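L-talarate/galactarate dehydratase (Salmonella typhimurium, PDB 2PP0) catalyses the magnesium-dependent dehydration of L-talarate and galactarate to 5-keto-4-deoxy-D-glucarate and, in competition with this, the epimerisation of L-talarate to galactarate. Local coordinates at residues Ala61-Glu66 with Gly77-Lys82; Pro134-Leu139 with Gly307-Leu312; Pro150-Leu155 with His334-Ala339; Asp301-Gly306 with His328-Val333. All blocks are in the same frame, centred on the assembly; numbering follows the deposited sequence.

Contact 1 (Ala61-Glu66 with Gly77-Lys82); sequences AIIIAE and GFSYSK
Ala61-Glu66 and Gly77-Lys82 pair as the two arms of an antiparallel beta hairpin in the N-terminal domain. Ala61 faces Ser81, Ile63 faces Ser79 and Ala65 faces Gly77, each as a hydrogen-bonded pair. Six backbone bonds result. The straightest runs from Ala65 N to Gly77 O, 2.9 Å long with 171° at the hydrogen. Between these pairs lie two non-hydrogen-bonded ones, Ile62 with Tyr80 and Ile64 with Phe78. There the backbone carbonyls also receive CA-H contacts, as from Phe78 CA to Ile63 O at 3.1 Å.

The apolar contacts fall on the face that carries Ile62, Ile64, Phe78 and Tyr80. Ile62 CD1 comes to 3.8 Å from Tyr80 CB, and Ile62 CG2 lies 4.2 Å from Phe78 CB. In Phe78 and Tyr80 CG sits between the backbone N and the carbonyl carbon (chi1 70° and 74°). The rings lead away from the neighbouring strand, and it is the CB atoms that touch it. The Tyr80 hydroxyl extends to Asp301 beside the active-site His328. Lys82, which follows the strand, binds substrate.

The other face carries Ile63 and Ser79, packed against helices 86-96 and 127-146. Ser79 OG bonds to Gln130 O and touches Ile63 CB at 3.6 Å.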
loop_
_atom_site.group_PDB
_atom_site.type_symbol
_atom_site.label_atom_id
_atom_site.label_comp_id
_atom_site.label_asym_id
_atom_site.label_seq_id
_atom_site.Cartn_x
_atom_site.Cartn_y
_atom_site.Cartn_z
ATOM N N ALA B 61 20.964 -1.622 -21.330
ATOM C CA ALA B 61 20.239 -0.423 -21.715
ATOM C C ALA B 61 19.644 0.154 -20.435
ATOM O O ALA B 61 19.142 -0.589 -19.590
ATOM C CB ALA B 61 19.126 -0.765 -22.696
ATOM N N ILE B 62 19.713 1.472 -20.290
ATOM C CA ILE B 62 19.174 2.139 -19.110
ATOM C C ILE B 62 18.287 3.286 -19.570
ATOM O O ILE B 62 18.746 4.178 -20.279
ATOM C CB ILE B 62 20.305 2.729 -18.222
ATOM C CG1 ILE B 62 21.239 1.616 -17.734
ATOM C CG2 ILE B 62 19.697 3.480 -17.039
ATOM C CD1 ILE B 62 20.602 0.641 -16.758
ATOM N N ILE B 63 17.016 3.261 -19.188
ATOM C CA ILE B 63 16.115 4.344 -19.568
ATOM C C ILE B 63 15.872 5.159 -18.302
ATOM O O ILE B 63 15.358 4.652 -17.302
ATOM C CB ILE B 63 14.774 3.823 -20.140
ATOM C CG1 ILE B 63 15.027 2.943 -21.374
ATOM C CG2 ILE B 63 13.900 4.996 -20.573
ATOM C CD1 ILE B 63 15.632 1.577 -21.060
ATOM N N ILE B 64 16.260 6.427 -18.352
ATOM C CA ILE B 64 16.142 7.317 -17.204
ATOM C C ILE B 64 15.066 8.371 -17.386
ATOM O O ILE B 64 14.861 8.885 -18.486
ATOM C CB ILE B 64 17.480 8.050 -16.962
ATOM C CG1 ILE B 64 18.619 7.040 -16.927
ATOM C CG2 ILE B 64 17.434 8.833 -15.655
ATOM C CD1 ILE B 64 19.992 7.681 -16.982
ATOM N N ALA B 65 14.373 8.686 -16.298
ATOM C CA ALA B 65 13.355 9.723 -16.322
ATOM C C ALA B 65 13.691 10.729 -15.227
ATOM O O ALA B 65 14.058 10.352 -14.111
ATOM C CB ALA B 65 11.970 9.135 -16.080
ATOM N N GLU B 66 13.589 12.009 -15.561
ATOM C CA GLU B 66 13.849 13.085 -14.610
ATOM C C GLU B 66 12.622 13.978 -14.693
ATOM O O GLU B 66 12.217 14.381 -15.785
ATOM C CB GLU B 66 15.107 13.854 -15.008
ATOM C CG GLU B 66 16.361 12.997 -15.017
ATOM C CD GLU B 66 17.555 13.721 -15.605
ATOM O OE1 GLU B 66 18.016 14.706 -14.987
ATOM O OE2 GLU B 66 18.030 13.310 -16.689
ATOM N N GLY B 77 14.309 8.385 -11.771
ATOM C CA GLY B 77 14.045 6.959 -11.728
ATOM C C GLY B 77 14.512 6.318 -13.021
ATOM O O GLY B 77 14.837 7.021 -13.977
ATOM N N PHE B 78 14.553 4.990 -13.069
ATOM C CA PHE B 78 15.007 4.331 -14.286
ATOM C C PHE B 78 14.510 2.902 -14.427
ATOM O O PHE B 78 14.041 2.291 -13.466
ATOM C CB PHE B 78 16.540 4.320 -14.327
ATOM C CG PHE B 78 17.169 3.399 -13.311
ATOM C CD1 PHE B 78 17.360 2.049 -13.598
ATOM C CD2 PHE B 78 17.539 3.875 -12.053
ATOM C CE1 PHE B 78 17.910 1.182 -12.646
ATOM C CE2 PHE B 78 18.087 3.021 -11.093
ATOM C CZ PHE B 78 18.274 1.672 -11.388
ATOM N N SER B 79 14.613 2.390 -15.649
ATOM C CA SER B 79 14.262 1.009 -15.957
ATOM C C SER B 79 15.434 0.539 -16.813
ATOM O O SER B 79 16.352 1.318 -17.096
ATOM C CB SER B 79 12.928 0.904 -16.717
ATOM O OG SER B 79 12.976 1.520 -17.987
ATOM N N TYR B 80 15.435 -0.721 -17.219
ATOM C CA TYR B 80 16.558 -1.208 -18.000
ATOM C C TYR B 80 16.136 -2.361 -18.884
ATOM O O TYR B 80 15.009 -2.840 -18.809
ATOM C CB TYR B 80 17.653 -1.705 -17.060
ATOM C CG TYR B 80 17.305 -3.037 -16.422
ATOM C CD1 TYR B 80 17.707 -4.241 -17.007
ATOM C CD2 TYR B 80 16.505 -3.098 -15.282
ATOM C CE1 TYR B 80 17.316 -5.470 -16.474
ATOM C CE2 TYR B 80 16.110 -4.320 -14.743
ATOM C CZ TYR B 80 16.517 -5.501 -15.344
ATOM O OH TYR B 80 16.114 -6.713 -14.820
ATOM N N SER B 81 17.065 -2.802 -19.718
ATOM C CA SER B 81 16.825 -3.945 -20.580
ATOM C C SER B 81 18.155 -4.627 -20.818
ATOM O O SER B 81 19.152 -3.971 -21.118
ATOM C CB SER B 81 16.216 -3.521 -21.917
ATOM O OG SER B 81 15.950 -4.669 -22.714
ATOM N N LYS B 82 18.183 -5.940 -20.630
ATOM C CA LYS B 82 19.389 -6.706 -20.880
ATOM C C LYS B 82 19.078 -7.435 -22.178
ATOM O O LYS B 82 18.285 -8.371 -22.204
ATOM C CB LYS B 82 19.668 -7.670 -19.722
ATOM C CG LYS B 82 20.101 -6.916 -18.469
ATOM C CD LYS B 82 20.470 -7.807 -17.305
ATOM C CE LYS B 82 20.812 -6.923 -16.098
ATOM N NZ LYS B 82 21.292 -7.678 -14.908
#

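Contact 2 (Pro134-Leu139 with Gly307-Leu312); sequences PIDIAL and GISPFL
Asp136 reaches from helix 127-146 to the first turn of helix 308-320 and grips Ser309 twice. Its CG is anti to the backbone N (chi1 -180°), which carries the carboxylate toward helix 308-320. OD1 accepts from Ser309 OG at 2.5 Å through its syn lone pair, the one on the side of the other oxygen. OD2 accepts from Ser309 N at 2.9 Å. This bond is almost straight, 174° at the hydrogen, and the donor meets the syn side somewhat out of the carboxylate plane. Ile308 N also lies 2.8 Å from Asp136 OD2. The two bonds fix the rotation of the carboxylate. Its charge lies at the N-terminal end of the helix, where the dipole would be expected to favour it.

Ser309 OG lies beside its own backbone N, and the amide and the hydroxyl meet one carboxylate together. The same hydroxyl is bonded to Trp140 NE1. Gly307, the N-cap residue, has a positive phi. With no side chain, it lets the backbone pass close to Asp136 OD2, which is 3.5 Å from Gly307 C.

Next to the polar pair, Ile137 and Ile308 cross at about a right angle. Their CG1 atoms meet at 4.0 Å. Ile308 CD1 lies 4.2 Å from both Ile137 CA and Ile137 CG2.

The short helix segments run at 83° to each other. The contact is a helix N-terminus held by an acidic side chain, and it joins the N-terminal domain to the barrel domain of the enolase-superfamily fold.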
loop_
_atom_site.group_PDB
_atom_site.type_symbol
_atom_site.label_atom_id
_atom_site.label_comp_id
_atom_site.label_asym_id
_atom_site.label_seq_id
_atom_site.Cartn_x
_atom_site.Cartn_y
_atom_site.Cartn_z
ATOM N N PRO B 134 10.329 4.059 -15.234
ATOM C CA PRO B 134 11.217 5.184 -14.893
ATOM C C PRO B 134 10.433 6.349 -14.295
ATOM O O PRO B 134 10.853 6.973 -13.318
ATOM C CB PRO B 134 11.835 5.567 -16.239
ATOM C CG PRO B 134 11.754 4.284 -17.046
ATOM C CD PRO B 134 10.404 3.742 -16.674
ATOM N N ILE B 135 9.289 6.636 -14.903
ATOM C CA ILE B 135 8.427 7.721 -14.466
ATOM C C ILE B 135 7.821 7.449 -13.087
ATOM O O ILE B 135 7.885 8.306 -12.193
ATOM C CB ILE B 135 7.320 7.962 -15.510
ATOM C CG1 ILE B 135 7.958 8.476 -16.808
ATOM C CG2 ILE B 135 6.299 8.958 -14.987
ATOM C CD1 ILE B 135 7.031 8.462 -18.018
ATOM N N ASP B 136 7.251 6.260 -12.914
ATOM C CA ASP B 136 6.644 5.875 -11.645
ATOM C C ASP B 136 7.676 5.961 -10.523
ATOM O O ASP B 136 7.399 6.497 -9.449
ATOM C CB ASP B 136 6.101 4.439 -11.723
ATOM C CG ASP B 136 5.450 3.982 -10.417
ATOM O OD1 ASP B 136 4.320 4.422 -10.128
ATOM O OD2 ASP B 136 6.067 3.186 -9.679
ATOM N N ILE B 137 8.865 5.427 -10.786
ATOM C CA ILE B 137 9.945 5.421 -9.811
ATOM C C ILE B 137 10.386 6.857 -9.483
ATOM O O ILE B 137 10.622 7.185 -8.316
ATOM C CB ILE B 137 11.131 4.566 -10.329
ATOM C CG1 ILE B 137 10.712 3.084 -10.372
ATOM C CG2 ILE B 137 12.347 4.726 -9.434
ATOM C CD1 ILE B 137 11.796 2.144 -10.922
ATOM N N ALA B 138 10.472 7.707 -10.502
ATOM C CA ALA B 138 10.865 9.101 -10.295
ATOM C C ALA B 138 9.827 9.813 -9.426
ATOM O O ALA B 138 10.175 10.650 -8.592
ATOM C CB ALA B 138 11.007 9.824 -11.643
ATOM N N LEU B 139 8.552 9.483 -9.624
ATOM C CA LEU B 139 7.496 10.099 -8.835
ATOM C C LEU B 139 7.599 9.679 -7.368
ATOM O O LEU B 139 7.347 10.487 -6.476
ATOM C CB LEU B 139 6.122 9.741 -9.404
ATOM C CG LEU B 139 5.788 10.381 -10.754
ATOM C CD1 LEU B 139 4.404 9.922 -11.199
ATOM C CD2 LEU B 139 5.829 11.909 -10.631
ATOM N N GLY B 307 7.355 -0.632 -12.232
ATOM C CA GLY B 307 7.715 0.378 -11.244
ATOM C C GLY B 307 7.497 0.006 -9.785
ATOM O O GLY B 307 7.211 -1.142 -9.448
ATOM N N ILE B 308 7.626 0.990 -8.904
ATOM C CA ILE B 308 7.429 0.759 -7.475
ATOM C C ILE B 308 5.961 0.472 -7.148
ATOM O O ILE B 308 5.660 -0.404 -6.342
ATOM C CB ILE B 308 7.931 1.984 -6.649
ATOM C CG1 ILE B 308 9.463 2.040 -6.699
ATOM C CG2 ILE B 308 7.436 1.901 -5.206
ATOM C CD1 ILE B 308 10.055 3.353 -6.201
ATOM N N SER B 309 5.046 1.193 -7.785
ATOM C CA SER B 309 3.621 0.997 -7.517
ATOM C C SER B 309 3.174 -0.467 -7.658
ATOM O O SER B 309 2.572 -1.024 -6.735
ATOM C CB SER B 309 2.795 1.908 -8.424
ATOM O OG SER B 309 3.166 3.266 -8.209
ATOM N N PRO B 310 3.447 -1.107 -8.811
ATOM C CA PRO B 310 3.025 -2.509 -8.928
ATOM C C PRO B 310 3.883 -3.440 -8.057
ATOM O O PRO B 310 3.411 -4.481 -7.602
ATOM C CB PRO B 310 3.167 -2.798 -10.431
ATOM C CG PRO B 310 4.233 -1.820 -10.878
ATOM C CD PRO B 310 3.850 -0.568 -10.124
ATOM N N PHE B 311 5.137 -3.060 -7.822
ATOM C CA PHE B 311 6.026 -3.870 -6.992
ATOM C C PHE B 311 5.452 -3.933 -5.570
ATOM O O PHE B 311 5.536 -4.968 -4.895
ATOM C CB PHE B 311 7.438 -3.260 -6.975
ATOM C CG PHE B 311 8.466 -4.099 -6.258
ATOM C CD1 PHE B 311 9.464 -4.760 -6.967
ATOM C CD2 PHE B 311 8.448 -4.216 -4.866
ATOM C CE1 PHE B 311 10.429 -5.525 -6.304
ATOM C CE2 PHE B 311 9.405 -4.978 -4.194
ATOM C CZ PHE B 311 10.398 -5.634 -4.910
ATOM N N LEU B 312 4.862 -2.830 -5.116
ATOM C CA LEU B 312 4.277 -2.790 -3.777
ATOM C C LEU B 312 3.103 -3.765 -3.662
ATOM O O LEU B 312 2.976 -4.468 -2.661
ATOM C CB LEU B 312 3.813 -1.370 -3.427
ATOM C CG LEU B 312 4.915 -0.313 -3.265
ATOM C CD1 LEU B 312 4.302 1.051 -3.014
ATOM C CD2 LEU B 312 5.832 -0.696 -2.120
#

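Contact 3 (Pro150-Leu155 with His334-Ala339); sequences PLAKLL and HLHLSA
A short helix, 151-155, packs here against helix 331-339 of the barrel domain, and His336 bridges them. The two segments run in roughly the same direction, 30° apart, with axes 8.3 Å from each other. The imidazole of His336 makes the polar link. Its ND1 accepts a hydrogen bond from Ala152 N at 3.2 Å. The bond is bent, 146° at the hydrogen, and the donor is tilted 28° from the ring plane. It uses an amide in the first turn of helix 151-155, where no earlier helix carbonyl is available. Since ND1 accepts, the proton is expected on NE2, which bonds to Leu376 O. The ring is thus held at both nitrogens.

Leu151 covers one face of the imidazole. Its CB stands 3.9 Å from the ring centroid, a CH-pi contact offset toward the rim. Leu151 CD2 lies 3.8 Å from His336 CB. Pro150 CB approaches the ring at its edge.

Small and branched residues make the other contacts. Ala152 CB meets Ala339 CB at 3.9 Å. Leu155 CD1 and Leu337 CD2 touch at 3.7 Å, the two side chains slanting across each other. Leu337 CB points away from helix 151-155, but its end swings back to make this contact.

Lys153, whose CB points away from helix 331-339, forms salt bridges with Asp104 and Asp107 of the second subunit. Within the chain, Ile308 of helix 308-320 packs against Leu151 and Leu337, and Trp140 of helix 127-146 lies on Leu155.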
loop_
_atom_site.group_PDB
_atom_site.type_symbol
_atom_site.label_atom_id
_atom_site.label_comp_id
_atom_site.label_asym_id
_atom_site.label_seq_id
_atom_site.Cartn_x
_atom_site.Cartn_y
_atom_site.Cartn_z
ATOM N N PRO B 150 14.338 9.112 3.206
ATOM C CA PRO B 150 14.874 8.154 2.243
ATOM C C PRO B 150 13.580 7.435 1.816
ATOM O O PRO B 150 12.615 7.411 2.579
ATOM C CB PRO B 150 15.760 7.263 3.106
ATOM C CG PRO B 150 16.259 8.218 4.158
ATOM C CD PRO B 150 15.020 8.997 4.509
ATOM N N LEU B 151 13.540 6.852 0.625
ATOM C CA LEU B 151 12.316 6.187 0.180
ATOM C C LEU B 151 11.799 5.130 1.153
ATOM O O LEU B 151 10.598 5.051 1.412
ATOM C CB LEU B 151 12.529 5.546 -1.199
ATOM C CG LEU B 151 11.357 4.697 -1.708
ATOM C CD1 LEU B 151 10.117 5.551 -1.867
ATOM C CD2 LEU B 151 11.736 4.080 -3.057
ATOM N N ALA B 152 12.703 4.313 1.680
ATOM C CA ALA B 152 12.331 3.256 2.613
ATOM C C ALA B 152 11.533 3.797 3.802
ATOM O O ALA B 152 10.627 3.134 4.305
ATOM C CB ALA B 152 13.587 2.536 3.107
ATOM N N LYS B 153 11.870 5.006 4.240
ATOM C CA LYS B 153 11.190 5.627 5.371
ATOM C C LYS B 153 9.828 6.164 4.974
ATOM O O LYS B 153 8.893 6.137 5.771
ATOM C CB LYS B 153 12.062 6.739 5.961
ATOM C CG LYS B 153 13.303 6.188 6.646
ATOM C CD LYS B 153 12.922 5.359 7.869
ATOM C CE LYS B 153 14.151 4.772 8.538
ATOM N NZ LYS B 153 13.799 4.093 9.820
ATOM N N LEU B 154 9.711 6.656 3.744
ATOM C CA LEU B 154 8.420 7.146 3.259
ATOM C C LEU B 154 7.462 5.947 3.225
ATOM O O LEU B 154 6.286 6.050 3.602
ATOM C CB LEU B 154 8.553 7.710 1.841
ATOM C CG LEU B 154 7.219 8.028 1.156
ATOM C CD1 LEU B 154 6.630 9.268 1.775
ATOM C CD2 LEU B 154 7.419 8.232 -0.342
ATOM N N LEU B 155 7.979 4.813 2.754
ATOM C CA LEU B 155 7.202 3.575 2.662
ATOM C C LEU B 155 6.977 2.992 4.050
ATOM O O LEU B 155 5.942 2.369 4.320
ATOM C CB LEU B 155 7.956 2.541 1.828
ATOM C CG LEU B 155 8.240 2.865 0.364
ATOM C CD1 LEU B 155 9.101 1.764 -0.226
ATOM C CD2 LEU B 155 6.932 3.004 -0.392
ATOM N N HIS B 334 15.666 -1.552 -5.113
ATOM C CA HIS B 334 15.186 -2.632 -4.264
ATOM C C HIS B 334 15.637 -2.596 -2.804
ATOM O O HIS B 334 15.042 -3.268 -1.961
ATOM C CB HIS B 334 15.534 -3.987 -4.888
ATOM C CG HIS B 334 14.938 -4.191 -6.247
ATOM N ND1 HIS B 334 13.621 -3.900 -6.533
ATOM C CD2 HIS B 334 15.474 -4.666 -7.396
ATOM C CE1 HIS B 334 13.372 -4.185 -7.799
ATOM N NE2 HIS B 334 14.479 -4.651 -8.344
ATOM N N LEU B 335 16.681 -1.832 -2.491
ATOM C CA LEU B 335 17.127 -1.745 -1.100
ATOM C C LEU B 335 15.994 -1.143 -0.276
ATOM O O LEU B 335 15.680 -1.621 0.812
ATOM C CB LEU B 335 18.372 -0.864 -0.962
ATOM C CG LEU B 335 18.813 -0.540 0.478
ATOM C CD1 LEU B 335 19.252 -1.800 1.194
ATOM C CD2 LEU B 335 19.954 0.462 0.457
ATOM N N HIS B 336 15.374 -0.100 -0.817
ATOM C CA HIS B 336 14.278 0.594 -0.150
ATOM C C HIS B 336 13.027 -0.265 -0.051
ATOM O O HIS B 336 12.355 -0.275 0.979
ATOM C CB HIS B 336 13.940 1.882 -0.906
ATOM C CG HIS B 336 15.069 2.862 -0.957
ATOM N ND1 HIS B 336 15.398 3.675 0.105
ATOM C CD2 HIS B 336 15.975 3.126 -1.930
ATOM C CE1 HIS B 336 16.460 4.396 -0.207
ATOM N NE2 HIS B 336 16.830 4.083 -1.437
ATOM N N LEU B 337 12.712 -0.976 -1.132
ATOM C CA LEU B 337 11.532 -1.826 -1.168
ATOM C C LEU B 337 11.671 -3.031 -0.241
ATOM O O LEU B 337 10.728 -3.392 0.461
ATOM C CB LEU B 337 11.261 -2.290 -2.612
ATOM C CG LEU B 337 11.040 -1.150 -3.619
ATOM C CD1 LEU B 337 10.844 -1.709 -5.032
ATOM C CD2 LEU B 337 9.823 -0.342 -3.193
ATOM N N SER B 338 12.844 -3.656 -0.235
ATOM C CA SER B 338 13.050 -4.812 0.626
ATOM C C SER B 338 13.065 -4.388 2.101
ATOM O O SER B 338 12.631 -5.141 2.971
ATOM C CB SER B 338 14.353 -5.524 0.252
ATOM O OG SER B 338 15.445 -4.630 0.301
ATOM N N ALA B 339 13.561 -3.183 2.378
ATOM C CA ALA B 339 13.594 -2.675 3.749
ATOM C C ALA B 339 12.173 -2.593 4.304
ATOM O O ALA B 339 11.943 -2.784 5.505
ATOM C CB ALA B 339 14.242 -1.285 3.780
#

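Contact 4 (Asp301-Gly306 with His328-Val333); sequences DAPRVG and HFAMEV
Asp301 meets the His328 ring with the less usual anti lone pair of its carboxylate, the one directed away from the other oxygen. His328 ND1 donates to Asp301 OD2 at 2.8 Å, with 163° at the hydrogen. OD2 lies in the ring plane, while the carboxylate itself is turned 37° from it. OD2 also takes a hydrogen bond from Tyr80 OH, so two donors hold this oxygen.

Arg304 crosses His328 obliquely, its guanidinium nearly parallel to the imidazole with 9° between the planes. Arg304 NH1 comes to 3.7 Å from His328 CE1. The same NH1 forms a salt bridge with Glu278, a magnesium ligand.

Two apolar contacts lie nearby. Pro303 CG is 4.2 Å from Ala330 CB, and Ala302 CB is 4.4 Å from Val333 CG1. A weakly bonded helical turn at about 302-305 begins at Asp301 as its N-cap and ends in a Schellman motif at Gly306, where phi is positive.

While ND1 is engaged by Asp301, His328 NE2 bonds to a glycerol, probably from the crystallisation liquor. His328 is the proton donor and acceptor of the enzyme, and Asp301 is thought to raise its basicity. This histidine-aspartate pair near the C-terminal ends of the barrel strands is a hallmark of the mandelate racemase group of the enolase superfamily.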
loop_
_atom_site.group_PDB
_atom_site.type_symbol
_atom_site.label_atom_id
_atom_site.label_comp_id
_atom_site.label_asym_id
_atom_site.label_seq_id
_atom_site.Cartn_x
_atom_site.Cartn_y
_atom_site.Cartn_z
ATOM N N ASP B 301 10.983 -7.605 -9.916
ATOM C CA ASP B 301 11.946 -6.634 -10.418
ATOM C C ASP B 301 11.110 -5.384 -10.683
ATOM O O ASP B 301 10.290 -5.375 -11.595
ATOM C CB ASP B 301 12.546 -7.193 -11.717
ATOM C CG ASP B 301 13.586 -6.284 -12.338
ATOM O OD1 ASP B 301 13.282 -5.100 -12.567
ATOM O OD2 ASP B 301 14.707 -6.770 -12.615
ATOM N N ALA B 302 11.294 -4.338 -9.881
ATOM C CA ALA B 302 10.496 -3.127 -10.056
ATOM C C ALA B 302 10.554 -2.583 -11.481
ATOM O O ALA B 302 9.523 -2.264 -12.069
ATOM C CB ALA B 302 10.926 -2.046 -9.048
ATOM N N PRO B 303 11.761 -2.437 -12.048
ATOM C CA PRO B 303 11.807 -1.921 -13.420
ATOM C C PRO B 303 10.960 -2.782 -14.372
ATOM O O PRO B 303 10.165 -2.264 -15.150
ATOM C CB PRO B 303 13.299 -1.976 -13.754
ATOM C CG PRO B 303 13.938 -1.661 -12.413
ATOM C CD PRO B 303 13.115 -2.526 -11.466
ATOM N N ARG B 304 11.102 -4.099 -14.260
ATOM C CA ARG B 304 10.376 -5.031 -15.119
ATOM C C ARG B 304 8.873 -5.161 -14.936
ATOM O O ARG B 304 8.165 -5.442 -15.903
ATOM C CB ARG B 304 10.989 -6.418 -15.011
ATOM C CG ARG B 304 12.259 -6.565 -15.799
ATOM C CD ARG B 304 12.652 -8.013 -15.921
ATOM N NE ARG B 304 13.805 -8.154 -16.797
ATOM C CZ ARG B 304 14.805 -8.997 -16.572
ATOM N NH1 ARG B 304 14.781 -9.770 -15.494
ATOM N NH2 ARG B 304 15.827 -9.058 -17.418
ATOM N N VAL B 305 8.376 -4.971 -13.715
ATOM C CA VAL B 305 6.944 -5.111 -13.476
ATOM C C VAL B 305 6.151 -3.825 -13.648
ATOM O O VAL B 305 4.936 -3.818 -13.476
ATOM C CB VAL B 305 6.649 -5.680 -12.063
ATOM C CG1 VAL B 305 7.398 -6.987 -11.867
ATOM C CG2 VAL B 305 7.032 -4.665 -10.991
ATOM N N GLY B 306 6.828 -2.730 -13.973
ATOM C CA GLY B 306 6.108 -1.486 -14.156
ATOM C C GLY B 306 6.399 -0.397 -13.132
ATOM O O GLY B 306 5.746 0.641 -13.157
ATOM N N HIS B 328 15.147 -8.792 -7.679
ATOM C CA HIS B 328 16.216 -9.025 -8.636
ATOM C C HIS B 328 16.876 -7.748 -9.142
ATOM O O HIS B 328 16.192 -6.795 -9.523
ATOM C CB HIS B 328 15.676 -9.828 -9.823
ATOM C CG HIS B 328 16.569 -9.811 -11.022
ATOM N ND1 HIS B 328 16.431 -8.891 -12.040
ATOM C CD2 HIS B 328 17.632 -10.580 -11.353
ATOM C CE1 HIS B 328 17.370 -9.096 -12.946
ATOM N NE2 HIS B 328 18.112 -10.114 -12.553
ATOM N N PHE B 329 18.208 -7.734 -9.125
ATOM C CA PHE B 329 18.970 -6.600 -9.646
ATOM C C PHE B 329 18.601 -5.276 -8.974
ATOM O O PHE B 329 18.146 -5.253 -7.829
ATOM C CB PHE B 329 18.723 -6.526 -11.164
ATOM C CG PHE B 329 19.724 -5.695 -11.932
ATOM C CD1 PHE B 329 21.092 -5.853 -11.734
ATOM C CD2 PHE B 329 19.289 -4.811 -12.917
ATOM C CE1 PHE B 329 22.014 -5.144 -12.514
ATOM C CE2 PHE B 329 20.198 -4.101 -13.701
ATOM C CZ PHE B 329 21.564 -4.269 -13.500
ATOM N N ALA B 330 18.829 -4.185 -9.700
ATOM C CA ALA B 330 18.542 -2.818 -9.263
ATOM C C ALA B 330 18.511 -2.596 -7.746
ATOM O O ALA B 330 17.507 -2.122 -7.210
ATOM C CB ALA B 330 17.223 -2.358 -9.882
ATOM N N MET B 331 19.609 -2.915 -7.062
ATOM C CA MET B 331 19.662 -2.739 -5.612
ATOM C C MET B 331 19.451 -1.281 -5.206
ATOM O O MET B 331 19.005 -0.997 -4.090
ATOM C CB MET B 331 20.992 -3.273 -5.041
ATOM C CG MET B 331 22.261 -2.702 -5.666
ATOM S SD MET B 331 23.783 -3.424 -4.974
ATOM C CE MET B 331 24.959 -2.150 -5.437
ATOM N N GLU B 332 19.744 -0.365 -6.123
ATOM C CA GLU B 332 19.584 1.063 -5.862
ATOM C C GLU B 332 18.122 1.384 -5.565
ATOM O O GLU B 332 17.811 2.347 -4.857
ATOM C CB GLU B 332 20.068 1.884 -7.063
ATOM C CG GLU B 332 21.582 1.804 -7.344
ATOM C CD GLU B 332 22.049 0.441 -7.851
ATOM O OE1 GLU B 332 21.210 -0.358 -8.328
ATOM O OE2 GLU B 332 23.269 0.172 -7.791
ATOM N N VAL B 333 17.223 0.571 -6.110
ATOM C CA VAL B 333 15.796 0.751 -5.881
ATOM C C VAL B 333 15.268 -0.302 -4.910
ATOM O O VAL B 333 14.516 0.013 -3.984
ATOM C CB VAL B 333 14.992 0.637 -7.195
ATOM C CG1 VAL B 333 13.508 0.724 -6.898
ATOM C CG2 VAL B 333 15.413 1.743 -8.168
#

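Contact 1 comes first along the chain and closes within the N-terminal domain. Contacts 2 and 3 each tie a helix of the family's N-terminal range to the barrel domain, and their segments alternate in sequence. Contact 4 lies within the barrel domain, nested in the loop closed by contact 3, with which it shares helix 331-339. Its centre is about 2 Å from that of the chain. The centres of contacts 1 and 2 lie about 10 Å and 9 Å from that of contact 4. Contacts 1 and 3 do not touch, with centres about 19 Å apart. Tyr80 joins contact 1 to the catalytic pair of contact 4, so both domains line the active site.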